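Local coordinates for F-BAR domain only protein 1 (Danio rerio, PDB 5JP2), which probably acts in an early step of clathrin-mediated endocytosis, may thereby regulate Bmp signalling, and carries a mu homology domain that binds an Eps15 peptide, at residues I23-N28 / A252-L257; N37-K42 / Q138-A143; N64-S69 / G263-M268; Q180-L185 / E204-W209. All blocks are in the same frame, centred on the assembly; numbering follows the deposited sequence.

Contact 1 (I23-N28 / A252-L257); sequences ITEYIN and ASLSGL
Glu-25, on strand 17-31 of the mu homology domain, reaches into the turn 252-257, where the hydroxyls of Ser-253 and Ser-255 form an ST motif and an ST turn. The polar contacts centre on its carboxylate. OE1 of Glu-25 takes hydrogen bonds from two successive backbone groups. N of Ser-255 lies 2.9 Å from Glu-25 OE1 and approaches its syn lone pair, with an N-H...O angle of 154°; the bond from Leu-254 N is weak, bent to 125°. OG of Ser-255 donates to Glu-25 OE2 across a modelled gap too short for its length to be trusted. Tyr-133 OH, from strand 125-137, is a second partner of OE2, so both oxygens of this buried group are satisfied, which would probably help it to carry a negative charge here.

Within the turn the serines bind backbone as well. Gly-256 N donates to Ser-253 OG at 2.9 Å, and Leu-257 N to Ser-255 OG at 3.2 Å, so the hydroxyl that serves Glu-25 is itself held by an N-H.

Apolar contacts flank the carboxylate along the strand. Ile-23 meets Leu-257 obliquely, CD1 to CD2 at 3.8 Å. Ile-27 and Leu-254 cross at about a right angle: CG2 of Ile-27, set between its own backbone N and carbonyl carbon by a chi1 of -177° that sends CG1 anti to N, touches Leu-254 CD1 at 3.8 Å.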
loop_
_atom_site.group_PDB
_atom_site.type_symbol
_atom_site.label_atom_id
_atom_site.label_comp_id
_atom_site.label_asym_id
_atom_site.label_seq_id
_atom_site.Cartn_x
_atom_site.Cartn_y
_atom_site.Cartn_z
ATOM N N ILE B 23 -2.447 -4.801 -6.565
ATOM C CA ILE B 23 -2.014 -5.084 -5.207
ATOM C C ILE B 23 -1.878 -3.741 -4.516
ATOM O O ILE B 23 -1.067 -2.914 -4.935
ATOM C CB ILE B 23 -0.690 -5.858 -5.187
ATOM C CG1 ILE B 23 -0.839 -7.216 -5.859
ATOM C CG2 ILE B 23 -0.186 -6.033 -3.793
ATOM C CD1 ILE B 23 0.451 -7.982 -5.949
ATOM N N THR B 24 -2.684 -3.516 -3.481
ATOM C CA THR B 24 -2.733 -2.261 -2.746
ATOM C C THR B 24 -2.403 -2.531 -1.285
ATOM O O THR B 24 -2.975 -3.433 -0.681
ATOM C CB THR B 24 -4.108 -1.630 -2.868
ATOM O OG1 THR B 24 -4.430 -1.512 -4.249
ATOM C CG2 THR B 24 -4.124 -0.272 -2.254
ATOM N N GLU B 25 -1.465 -1.777 -0.726
ATOM C CA GLU B 25 -1.017 -2.026 0.635
ATOM C C GLU B 25 -0.942 -0.735 1.433
ATOM O O GLU B 25 -0.462 0.273 0.931
ATOM C CB GLU B 25 0.336 -2.735 0.640
ATOM C CG GLU B 25 0.221 -4.165 0.238
ATOM C CD GLU B 25 1.493 -4.928 0.377
ATOM O OE1 GLU B 25 2.488 -4.349 0.807
ATOM O OE2 GLU B 25 1.508 -6.117 0.034
ATOM N N TYR B 26 -1.456 -0.762 2.657
ATOM C CA TYR B 26 -1.304 0.327 3.609
ATOM C C TYR B 26 -0.420 -0.106 4.771
ATOM O O TYR B 26 -0.466 -1.250 5.214
ATOM C CB TYR B 26 -2.646 0.801 4.141
ATOM C CG TYR B 26 -3.473 1.470 3.102
ATOM C CD1 TYR B 26 -3.349 2.822 2.856
ATOM C CD2 TYR B 26 -4.367 0.747 2.344
ATOM C CE1 TYR B 26 -4.105 3.429 1.885
ATOM C CE2 TYR B 26 -5.125 1.340 1.383
ATOM C CZ TYR B 26 -4.994 2.677 1.152
ATOM O OH TYR B 26 -5.771 3.263 0.185
ATOM N N ILE B 27 0.400 0.811 5.263
ATOM C CA ILE B 27 1.335 0.476 6.319
ATOM C C ILE B 27 1.155 1.426 7.494
ATOM O O ILE B 27 1.147 2.649 7.330
ATOM C CB ILE B 27 2.793 0.458 5.817
ATOM C CG1 ILE B 27 3.722 0.036 6.954
ATOM C CG2 ILE B 27 3.193 1.778 5.193
ATOM C CD1 ILE B 27 5.094 -0.346 6.536
ATOM N N ASN B 28 0.988 0.848 8.673
ATOM C CA ASN B 28 0.978 1.574 9.927
ATOM C C ASN B 28 2.259 1.232 10.667
ATOM O O ASN B 28 2.719 0.096 10.632
ATOM C CB ASN B 28 -0.234 1.205 10.775
ATOM C CG ASN B 28 -1.517 1.785 10.246
ATOM O OD1 ASN B 28 -1.516 2.757 9.513
ATOM N ND2 ASN B 28 -2.621 1.232 10.675
ATOM N N ALA B 252 6.082 -1.540 -6.541
ATOM C CA ALA B 252 6.506 -2.621 -5.673
ATOM C C ALA B 252 5.477 -2.780 -4.572
ATOM O O ALA B 252 4.650 -1.899 -4.341
ATOM C CB ALA B 252 7.891 -2.358 -5.082
ATOM N N SER B 253 5.518 -3.930 -3.919
ATOM C CA SER B 253 4.732 -4.175 -2.731
ATOM C C SER B 253 5.642 -4.124 -1.510
ATOM O O SER B 253 6.839 -4.391 -1.600
ATOM C CB SER B 253 4.014 -5.519 -2.815
ATOM O OG SER B 253 4.881 -6.577 -2.499
ATOM N N LEU B 254 5.081 -3.728 -0.375
ATOM C CA LEU B 254 5.865 -3.764 0.849
ATOM C C LEU B 254 5.958 -5.173 1.410
ATOM O O LEU B 254 7.022 -5.587 1.875
ATOM C CB LEU B 254 5.277 -2.814 1.884
ATOM C CG LEU B 254 5.198 -1.369 1.412
ATOM C CD1 LEU B 254 4.445 -0.499 2.386
ATOM C CD2 LEU B 254 6.600 -0.861 1.198
ATOM N N SER B 255 4.866 -5.932 1.354
ATOM C CA SER B 255 4.874 -7.279 1.908
ATOM C C SER B 255 5.776 -8.213 1.126
ATOM O O SER B 255 6.283 -9.189 1.683
ATOM C CB SER B 255 3.460 -7.842 1.932
ATOM O OG SER B 255 2.923 -7.899 0.630
ATOM N N GLY B 256 5.974 -7.956 -0.153
ATOM C CA GLY B 256 6.669 -8.882 -1.008
ATOM C C GLY B 256 5.751 -9.796 -1.776
ATOM O O GLY B 256 6.209 -10.474 -2.697
ATOM N N LEU B 257 4.478 -9.848 -1.399
ATOM C CA LEU B 257 3.495 -10.676 -2.075
ATOM C C LEU B 257 3.397 -10.310 -3.551
ATOM O O LEU B 257 3.515 -9.147 -3.937
ATOM C CB LEU B 257 2.134 -10.531 -1.397
ATOM C CG LEU B 257 0.917 -11.244 -1.987
ATOM C CD1 LEU B 257 -0.016 -11.581 -0.891
ATOM C CD2 LEU B 257 0.185 -10.380 -2.979
#

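Contact 2 (N37-K42 / Q138-A143)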
loop_
_atom_site.group_PDB
_atom_site.type_symbol
_atom_site.label_atom_id
_atom_site.label_comp_id
_atom_site.label_asym_id
_atom_site.label_seq_id
_atom_site.Cartn_x
_atom_site.Cartn_y
_atom_site.Cartn_z
ATOM N N ASN B 37 14.400 2.724 20.796
ATOM C CA ASN B 37 13.558 3.116 19.670
ATOM C C ASN B 37 12.927 1.894 19.011
ATOM O O ASN B 37 13.093 1.645 17.818
ATOM C CB ASN B 37 14.352 3.934 18.656
ATOM C CG ASN B 37 13.474 4.553 17.584
ATOM O OD1 ASN B 37 12.342 4.947 17.841
ATOM N ND2 ASN B 37 14.002 4.641 16.375
ATOM N N ARG B 38 12.205 1.113 19.810
ATOM C CA ARG B 38 11.581 -0.096 19.298
ATOM C C ARG B 38 10.425 0.274 18.379
ATOM O O ARG B 38 9.811 1.334 18.522
ATOM C CB ARG B 38 11.081 -0.980 20.441
ATOM C CG ARG B 38 12.169 -1.770 21.158
ATOM C CD ARG B 38 11.685 -2.279 22.510
ATOM N NE ARG B 38 12.750 -2.870 23.316
ATOM C CZ ARG B 38 12.640 -3.118 24.618
ATOM N NH1 ARG B 38 11.510 -2.832 25.249
ATOM N NH2 ARG B 38 13.653 -3.648 25.293
ATOM N N CYS B 39 10.107 -0.610 17.433
ATOM C CA CYS B 39 9.063 -0.274 16.480
ATOM C C CYS B 39 8.090 -1.424 16.272
ATOM O O CYS B 39 8.397 -2.587 16.510
ATOM C CB CYS B 39 9.648 0.153 15.135
ATOM S SG CYS B 39 9.865 -1.156 13.992
ATOM N N LEU B 40 6.893 -1.057 15.836
ATOM C CA LEU B 40 5.854 -1.985 15.426
ATOM C C LEU B 40 5.397 -1.635 14.017
ATOM O O LEU B 40 5.173 -0.465 13.716
ATOM C CB LEU B 40 4.667 -1.912 16.381
ATOM C CG LEU B 40 5.006 -1.784 17.862
ATOM C CD1 LEU B 40 3.880 -1.099 18.625
ATOM C CD2 LEU B 40 5.284 -3.159 18.433
ATOM N N VAL B 41 5.219 -2.638 13.170
ATOM C CA VAL B 41 4.743 -2.445 11.807
ATOM C C VAL B 41 3.527 -3.333 11.534
ATOM O O VAL B 41 3.541 -4.525 11.850
ATOM C CB VAL B 41 5.864 -2.733 10.793
ATOM C CG1 VAL B 41 5.336 -2.601 9.385
ATOM C CG2 VAL B 41 7.000 -1.783 11.004
ATOM N N LYS B 42 2.490 -2.757 10.923
ATOM C CA LYS B 42 1.341 -3.503 10.411
ATOM C C LYS B 42 1.037 -3.111 8.965
ATOM O O LYS B 42 0.714 -1.955 8.681
ATOM C CB LYS B 42 0.092 -3.282 11.269
ATOM C CG LYS B 42 -1.056 -4.206 10.862
ATOM C CD LYS B 42 -2.313 -4.027 11.681
ATOM C CE LYS B 42 -3.031 -2.757 11.318
ATOM N NZ LYS B 42 -4.441 -2.771 11.749
ATOM N N GLN B 138 7.639 -6.704 14.622
ATOM C CA GLN B 138 8.386 -5.814 15.499
ATOM C C GLN B 138 9.792 -5.564 14.974
ATOM O O GLN B 138 10.598 -4.925 15.647
ATOM C CB GLN B 138 8.436 -6.384 16.912
ATOM C CG GLN B 138 7.069 -6.497 17.552
ATOM C CD GLN B 138 7.127 -6.991 18.977
ATOM O OE1 GLN B 138 8.149 -7.506 19.426
ATOM N NE2 GLN B 138 6.028 -6.830 19.703
ATOM N N ASP B 139 10.103 -6.090 13.797
ATOM C CA ASP B 139 11.410 -5.934 13.181
ATOM C C ASP B 139 11.389 -4.697 12.293
ATOM O O ASP B 139 10.646 -4.671 11.309
ATOM C CB ASP B 139 11.735 -7.171 12.359
ATOM C CG ASP B 139 13.157 -7.197 11.877
ATOM O OD1 ASP B 139 13.829 -6.147 11.873
ATOM O OD2 ASP B 139 13.609 -8.287 11.482
ATOM N N PRO B 140 12.187 -3.665 12.586
ATOM C CA PRO B 140 12.170 -2.466 11.734
ATOM C C PRO B 140 12.522 -2.750 10.298
ATOM O O PRO B 140 12.231 -1.927 9.430
ATOM C CB PRO B 140 13.202 -1.545 12.400
ATOM C CG PRO B 140 14.006 -2.425 13.274
ATOM C CD PRO B 140 13.105 -3.519 13.718
ATOM N N SER B 141 13.125 -3.898 10.014
ATOM C CA SER B 141 13.473 -4.250 8.648
ATOM C C SER B 141 12.268 -4.312 7.731
ATOM O O SER B 141 12.436 -4.363 6.513
ATOM C CB SER B 141 14.136 -5.604 8.630
ATOM O OG SER B 141 13.235 -6.590 9.072
ATOM N N ARG B 142 11.067 -4.358 8.284
ATOM C CA ARG B 142 9.864 -4.366 7.476
ATOM C C ARG B 142 9.388 -2.961 7.143
ATOM O O ARG B 142 8.496 -2.807 6.312
ATOM C CB ARG B 142 8.742 -5.122 8.192
ATOM C CG ARG B 142 8.811 -6.665 8.275
ATOM C CD ARG B 142 10.190 -7.299 8.190
ATOM N NE ARG B 142 10.088 -8.756 8.101
ATOM C CZ ARG B 142 11.100 -9.568 7.811
ATOM N NH1 ARG B 142 12.308 -9.081 7.568
ATOM N NH2 ARG B 142 10.900 -10.876 7.755
ATOM N N ALA B 143 9.941 -1.961 7.749
ATOM C CA ALA B 143 9.472 -0.610 7.503
ATOM C C ALA B 143 10.350 0.065 6.475
ATOM O O ALA B 143 11.568 0.099 6.645
ATOM C CB ALA B 143 9.478 0.203 8.790
HETATM O O HOH W 1 11.278 -2.727 17.454
#
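A water gripped from two sides joins Cys-39 to Gln-138: it donates to Gln-138 O at 2.9 Å and accepts from Cys-39 N, although the latter is modelled so close that its length is doubtful. No direct hydrogen bond spans the two segments. The carbonyl oxygens Cys-39 O and Gln-138 O, both acceptors, stand 3.3 Å apart, and Gln-138 CA sends a CA-H...O contact to Cys-39 O, with an angle at H of 134°. Val-41 is still backbone-bonded to Ser-137 on strand 125-137, so the water lies just beyond the paired part of strands 39-52 and 125-137.

Past this point an Asx turn at Asp-139 leads into, and overlaps, the 3-10 segment 140-142. Ser-141 N donates a hydrogen bond to Asp-139 OD1 at 3.0 Å, from 53° above the carboxylate plane, and Ala-143 N another to Pro-140 O at 2.8 Å. The turn sets Pro-140 and Ala-143 against the strand. Cys-39 SG rests against the proline ring, 3.5 Å from Pro-140 CA. Val-41 CG2, anti to its own carbonyl carbon, meets Ala-143 CB at 3.9 Å. Ahead of the turn, on the solvent side, Leu-40 and Gln-138 lie side by side and point the same way, Leu-40 CD2 being 3.9 Å from Gln-138 CG. The Pro-140 side chain is about 9 Å from the bound zinc ion, whose site includes His-165 and Cys-167.

Contact 3 (N64-S69 / G263-M268)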
loop_
_atom_site.group_PDB
_atom_site.type_symbol
_atom_site.label_atom_id
_atom_site.label_comp_id
_atom_site.label_asym_id
_atom_site.label_seq_id
_atom_site.Cartn_x
_atom_site.Cartn_y
_atom_site.Cartn_z
ATOM N N ASN B 64 -19.299 -23.410 -19.835
ATOM C CA ASN B 64 -18.192 -24.350 -19.708
ATOM C C ASN B 64 -16.837 -23.673 -19.864
ATOM O O ASN B 64 -15.832 -24.366 -20.049
ATOM C CB ASN B 64 -18.323 -25.478 -20.735
ATOM C CG ASN B 64 -19.333 -26.525 -20.327
ATOM O OD1 ASN B 64 -19.609 -26.710 -19.142
ATOM N ND2 ASN B 64 -19.886 -27.224 -21.308
ATOM N N ALA B 65 -16.805 -22.343 -19.841
ATOM C CA ALA B 65 -15.586 -21.581 -20.070
ATOM C C ALA B 65 -14.446 -22.085 -19.188
ATOM O O ALA B 65 -14.676 -22.469 -18.035
ATOM C CB ALA B 65 -15.841 -20.099 -19.793
ATOM N N PRO B 66 -13.212 -22.098 -19.691
ATOM C CA PRO B 66 -12.095 -22.681 -18.935
ATOM C C PRO B 66 -11.792 -21.918 -17.656
ATOM O O PRO B 66 -12.087 -20.732 -17.516
ATOM C CB PRO B 66 -10.924 -22.603 -19.914
ATOM C CG PRO B 66 -11.292 -21.529 -20.834
ATOM C CD PRO B 66 -12.772 -21.550 -20.977
ATOM N N VAL B 67 -11.134 -22.619 -16.742
ATOM C CA VAL B 67 -11.003 -22.189 -15.357
ATOM C C VAL B 67 -9.866 -21.186 -15.220
ATOM O O VAL B 67 -8.698 -21.514 -15.444
ATOM C CB VAL B 67 -10.765 -23.398 -14.447
ATOM C CG1 VAL B 67 -10.555 -22.961 -13.013
ATOM C CG2 VAL B 67 -11.916 -24.355 -14.558
ATOM N N LEU B 68 -10.203 -19.980 -14.801
ATOM C CA LEU B 68 -9.206 -18.978 -14.480
ATOM C C LEU B 68 -8.575 -19.325 -13.137
ATOM O O LEU B 68 -9.273 -19.444 -12.133
ATOM C CB LEU B 68 -9.858 -17.601 -14.451
ATOM C CG LEU B 68 -8.996 -16.435 -14.005
ATOM C CD1 LEU B 68 -7.751 -16.363 -14.824
ATOM C CD2 LEU B 68 -9.781 -15.180 -14.138
ATOM N N SER B 69 -7.263 -19.503 -13.123
ATOM C CA SER B 69 -6.540 -19.968 -11.956
ATOM C C SER B 69 -5.339 -19.071 -11.706
ATOM O O SER B 69 -4.705 -18.621 -12.655
ATOM C CB SER B 69 -6.079 -21.395 -12.147
ATOM O OG SER B 69 -5.304 -21.809 -11.039
ATOM N N GLY B 263 -1.488 -21.495 -15.914
ATOM C CA GLY B 263 -2.073 -21.883 -17.172
ATOM C C GLY B 263 -1.955 -20.779 -18.201
ATOM O O GLY B 263 -1.760 -19.604 -17.883
ATOM N N SER B 264 -2.052 -21.179 -19.463
ATOM C CA SER B 264 -1.849 -20.278 -20.583
ATOM C C SER B 264 -3.147 -19.765 -21.177
ATOM O O SER B 264 -3.101 -18.975 -22.115
ATOM C CB SER B 264 -1.028 -20.969 -21.668
ATOM O OG SER B 264 -1.623 -22.200 -22.035
ATOM N N ARG B 265 -4.298 -20.201 -20.668
ATOM C CA ARG B 265 -5.559 -19.857 -21.314
ATOM C C ARG B 265 -5.915 -18.402 -21.092
ATOM O O ARG B 265 -6.654 -17.817 -21.887
ATOM C CB ARG B 265 -6.681 -20.747 -20.794
ATOM C CG ARG B 265 -7.947 -20.728 -21.634
ATOM C CD ARG B 265 -7.739 -21.407 -22.988
ATOM N NE ARG B 265 -8.833 -21.162 -23.928
ATOM C CZ ARG B 265 -9.077 -19.995 -24.512
ATOM N NH1 ARG B 265 -8.314 -18.945 -24.251
ATOM N NH2 ARG B 265 -10.090 -19.875 -25.355
ATOM N N TYR B 266 -5.422 -17.816 -20.012
ATOM C CA TYR B 266 -5.572 -16.407 -19.719
ATOM C C TYR B 266 -4.180 -15.812 -19.605
ATOM O O TYR B 266 -3.210 -16.513 -19.317
ATOM C CB TYR B 266 -6.350 -16.191 -18.417
ATOM C CG TYR B 266 -7.753 -16.752 -18.424
ATOM C CD1 TYR B 266 -7.999 -18.080 -18.136
ATOM C CD2 TYR B 266 -8.832 -15.941 -18.686
ATOM C CE1 TYR B 266 -9.267 -18.578 -18.146
ATOM C CE2 TYR B 266 -10.103 -16.435 -18.685
ATOM C CZ TYR B 266 -10.312 -17.747 -18.418
ATOM O OH TYR B 266 -11.583 -18.234 -18.433
ATOM N N ARG B 267 -4.074 -14.516 -19.830
ATOM C CA ARG B 267 -2.800 -13.851 -19.640
ATOM C C ARG B 267 -3.005 -12.569 -18.855
ATOM O O ARG B 267 -4.052 -11.929 -18.934
ATOM C CB ARG B 267 -2.095 -13.569 -20.978
ATOM C CG ARG B 267 -2.848 -12.660 -21.881
ATOM C CD ARG B 267 -2.178 -12.502 -23.232
ATOM N NE ARG B 267 -3.134 -11.888 -24.131
ATOM C CZ ARG B 267 -3.439 -10.606 -24.123
ATOM N NH1 ARG B 267 -2.827 -9.781 -23.292
ATOM N NH2 ARG B 267 -4.353 -10.152 -24.948
ATOM N N MET B 268 -1.978 -12.191 -18.112
ATOM C CA MET B 268 -2.066 -11.052 -17.215
ATOM C C MET B 268 -1.638 -9.813 -17.971
ATOM O O MET B 268 -0.459 -9.642 -18.290
ATOM C CB MET B 268 -1.212 -11.255 -15.970
ATOM C CG MET B 268 -1.440 -10.167 -14.948
ATOM S SD MET B 268 -2.807 -10.474 -13.824
ATOM C CE MET B 268 -2.032 -11.651 -12.791
#
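Tyr-266 makes a mixed polar and apolar contact with Pro-66 and Leu-68, joining the start of strand 266-283 to the loop that leads into strand 69-73. These strands belong to different sheets, of nine and four strands, and the contact centre is about 28 Å from the centre of the chain. The phenol is fixed at its tip and over a face. Its OH donates to Pro-66 O at 2.7 Å; the carbonyl oxygen sits at the ring edge in its plane, while the hydroxyl is tilted 32° from the carbonyl plane. Over one face lies Leu-68 CD1, 3.9 Å from the ring centroid and 24° off the normal, a CH-pi contact displaced toward the rim, where Tyr-266 CG is the nearest ring atom at 3.6 Å. A phenylalanine in place of Tyr-266 could keep the CH-pi contact with Leu-68 but would probably leave Pro-66 O without its phenolic donor and the ring tip without the bond that fixes it.

Arg-265 lays its CG against the ring of Pro-66, crossing it obliquely, 3.5 Å from Pro-66 CG, and a chi2 of 69° then bends the chain at CD. Its guanidinium forms a cation-pi contact with Trp-17, a neighbour that also touches Pro-66 and meets the Tyr-266 ring, and NH1 donates to Glu-15 O. The whole is a loop-to-strand joint between the nine- and four-strand sheets of this elongated mu homology domain.

Contact 4 (Q180-L185 / E204-W209); sequences QVLLPL and ERRLLW
Val-181 and Leu-183 pair with Trp-209 and Leu-207 in an antiparallel arrangement, strands 180-184 and 206-209 running at 163° to each other. Both are hydrogen-bonded pairs: Val-181 N gives to Trp-209 O at 2.9 Å and Trp-209 N returns a bond to Val-181 O, while Leu-183 N meets Leu-207 O at 3.0 Å and Leu-207 N donates to Leu-183 O. Leu-185 N donates to Arg-205 O at 3.0 Å, from 38° out of the carbonyl plane. Pro-184 sits opposite Arg-206 in a non-hydrogen-bonded pair, so its missing N-H costs this pair nothing.

On the face of Val-181 and Leu-183, the indole of Trp-209 turns an edge to Leu-183, its CZ3 lying 4.0 Å from Leu-183 CB, and its CE3 is 4.0 Å from Val-181 CG1. On the other face Leu-182 and Leu-208 lie side by side, CD2 to CD1 at 3.5 Å. There the Arg-206 guanidinium has Leu-182 CD2 3.8 Å above its plane and Glu-204 CG over the opposite face; chi1 of 59° sets CG between backbone N and carbonyl carbon, and the chain runs on extended to NE, beside Leu-182. An alanine at Arg-206 removes the guanidinium and would probably open a gap beside Leu-182 CD1 and CD2.

Further out, Arg-205, with a positive phi, and Arg-206 face Asn-201 as a G1 beta bulge. Trp-209 NE1 donates to Pro-196 O, helping to fix the indole. Trp-209 and Leu-207 pack as buried core on Ala-228 of strand 223-231; on the other face the arginine probably shields Leu-182 while keeping its charge toward the partly exposed side.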
loop_
_atom_site.group_PDB
_atom_site.type_symbol
_atom_site.label_atom_id
_atom_site.label_comp_id
_atom_site.label_asym_id
_atom_site.label_seq_id
_atom_site.Cartn_x
_atom_site.Cartn_y
_atom_site.Cartn_z
ATOM N N GLN B 180 5.670 13.782 3.364
ATOM C CA GLN B 180 5.353 14.857 4.286
ATOM C C GLN B 180 5.670 14.428 5.711
ATOM O O GLN B 180 5.534 13.264 6.067
ATOM C CB GLN B 180 3.878 15.234 4.220
ATOM C CG GLN B 180 3.430 15.898 2.962
ATOM C CD GLN B 180 1.991 16.336 3.052
ATOM O OE1 GLN B 180 1.314 16.046 4.028
ATOM N NE2 GLN B 180 1.516 17.042 2.042
ATOM N N VAL B 181 6.036 15.389 6.542
ATOM C CA VAL B 181 6.263 15.149 7.957
ATOM C C VAL B 181 5.420 16.146 8.721
ATOM O O VAL B 181 5.497 17.349 8.467
ATOM C CB VAL B 181 7.742 15.278 8.350
ATOM C CG1 VAL B 181 7.918 15.048 9.862
ATOM C CG2 VAL B 181 8.558 14.301 7.571
ATOM N N LEU B 182 4.630 15.644 9.658
ATOM C CA LEU B 182 3.650 16.434 10.381
ATOM C C LEU B 182 3.960 16.386 11.866
ATOM O O LEU B 182 4.056 15.304 12.450
ATOM C CB LEU B 182 2.242 15.914 10.117
ATOM C CG LEU B 182 1.868 15.846 8.639
ATOM C CD1 LEU B 182 0.721 14.908 8.414
ATOM C CD2 LEU B 182 1.509 17.213 8.176
ATOM N N LEU B 183 4.137 17.550 12.461
ATOM C CA LEU B 183 4.298 17.687 13.905
ATOM C C LEU B 183 3.161 18.554 14.425
ATOM O O LEU B 183 3.113 19.754 14.109
ATOM C CB LEU B 183 5.652 18.299 14.246
ATOM C CG LEU B 183 5.902 18.692 15.694
ATOM C CD1 LEU B 183 5.859 17.489 16.614
ATOM C CD2 LEU B 183 7.227 19.367 15.782
ATOM N N PRO B 184 2.215 18.020 15.201
ATOM C CA PRO B 184 1.137 18.878 15.695
ATOM C C PRO B 184 1.662 19.841 16.743
ATOM O O PRO B 184 2.489 19.482 17.577
ATOM C CB PRO B 184 0.135 17.878 16.279
ATOM C CG PRO B 184 0.935 16.735 16.641
ATOM C CD PRO B 184 2.072 16.641 15.681
ATOM N N LEU B 185 1.211 21.088 16.651
ATOM C CA LEU B 185 1.621 22.144 17.561
ATOM C C LEU B 185 0.461 23.100 17.768
ATOM O O LEU B 185 -0.121 23.587 16.797
ATOM C CB LEU B 185 2.824 22.887 16.993
ATOM C CG LEU B 185 3.394 23.987 17.866
ATOM C CD1 LEU B 185 3.874 23.378 19.156
ATOM C CD2 LEU B 185 4.521 24.646 17.145
ATOM N N GLU B 204 -5.620 22.286 10.953
ATOM C CA GLU B 204 -5.243 21.113 11.727
ATOM C C GLU B 204 -4.299 21.410 12.884
ATOM O O GLU B 204 -4.117 20.544 13.741
ATOM C CB GLU B 204 -4.610 20.059 10.812
ATOM C CG GLU B 204 -5.330 19.860 9.478
ATOM C CD GLU B 204 -6.833 19.654 9.619
ATOM O OE1 GLU B 204 -7.262 18.941 10.551
ATOM O OE2 GLU B 204 -7.589 20.208 8.790
ATOM N N ARG B 205 -3.687 22.592 12.923
ATOM C CA ARG B 205 -2.779 23.000 13.995
ATOM C C ARG B 205 -1.563 22.076 14.066
ATOM O O ARG B 205 -1.347 21.345 15.031
ATOM C CB ARG B 205 -3.499 23.052 15.347
ATOM C CG ARG B 205 -4.861 23.700 15.301
ATOM C CD ARG B 205 -5.322 24.123 16.675
ATOM N NE ARG B 205 -6.673 24.675 16.649
ATOM C CZ ARG B 205 -6.990 25.872 16.161
ATOM N NH1 ARG B 205 -6.056 26.657 15.640
ATOM N NH2 ARG B 205 -8.250 26.283 16.184
ATOM N N ARG B 206 -0.740 22.160 13.025
ATOM C CA ARG B 206 0.407 21.272 12.935
ATOM C C ARG B 206 1.462 21.874 12.023
ATOM O O ARG B 206 1.166 22.674 11.139
ATOM C CB ARG B 206 0.001 19.882 12.452
ATOM C CG ARG B 206 -0.656 19.879 11.110
ATOM C CD ARG B 206 -1.321 18.546 10.819
ATOM N NE ARG B 206 -1.877 18.522 9.468
ATOM C CZ ARG B 206 -2.541 17.497 8.947
ATOM N NH1 ARG B 206 -2.744 16.400 9.659
ATOM N NH2 ARG B 206 -3.009 17.574 7.712
ATOM N N LEU B 207 2.709 21.504 12.283
ATOM C CA LEU B 207 3.821 21.885 11.427
ATOM C C LEU B 207 3.965 20.909 10.267
ATOM O O LEU B 207 3.860 19.693 10.446
ATOM C CB LEU B 207 5.116 21.895 12.223
ATOM C CG LEU B 207 5.384 23.101 13.087
ATOM C CD1 LEU B 207 6.685 22.879 13.807
ATOM C CD2 LEU B 207 5.464 24.303 12.200
ATOM N N LEU B 208 4.191 21.444 9.071
ATOM C CA LEU B 208 4.290 20.649 7.855
ATOM C C LEU B 208 5.634 20.837 7.180
ATOM O O LEU B 208 5.988 21.950 6.788
ATOM C CB LEU B 208 3.189 21.023 6.870
ATOM C CG LEU B 208 3.301 20.366 5.493
ATOM C CD1 LEU B 208 3.188 18.854 5.550
ATOM C CD2 LEU B 208 2.264 20.929 4.550
ATOM N N TRP B 209 6.380 19.748 7.044
ATOM C CA TRP B 209 7.538 19.687 6.167
ATOM C C TRP B 209 7.171 18.898 4.918
ATOM O O TRP B 209 6.599 17.812 5.017
ATOM C CB TRP B 209 8.729 19.026 6.846
ATOM C CG TRP B 209 9.385 19.844 7.897
ATOM C CD1 TRP B 209 10.363 20.768 7.727
ATOM C CD2 TRP B 209 9.138 19.774 9.297
ATOM N NE1 TRP B 209 10.734 21.288 8.933
ATOM C CE2 TRP B 209 9.995 20.693 9.916
ATOM C CE3 TRP B 209 8.261 19.033 10.084
ATOM C CZ2 TRP B 209 10.004 20.892 11.283
ATOM C CZ3 TRP B 209 8.283 19.217 11.437
ATOM C CH2 TRP B 209 9.146 20.141 12.028
#

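In the fold
All four contacts reach one nine-strand mixed sheet of the mu homology domain. Contacts 1 and 2 touch: their centres are about 15 Å apart, and strands 17-31 and 39-52 are neighbours, with Asn-28 N probably bonded to Lys-42 O. Contacts 3 and 4 lie on opposite sides of the chain's centre, about 50 Å between centres, with contact 1 about 26 Å from each. Along the chain contact 2 closes before contact 4 opens; both fall between the halves of contact 1, whereas contact 3 alternates with contacts 1 and 2. Contacts 1 to 3 tie together parts 96 to 224 residues apart; contact 4 pairs nearby strands. Peptide-contacting Thr-24 and Arg-267 lie on adjacent strands.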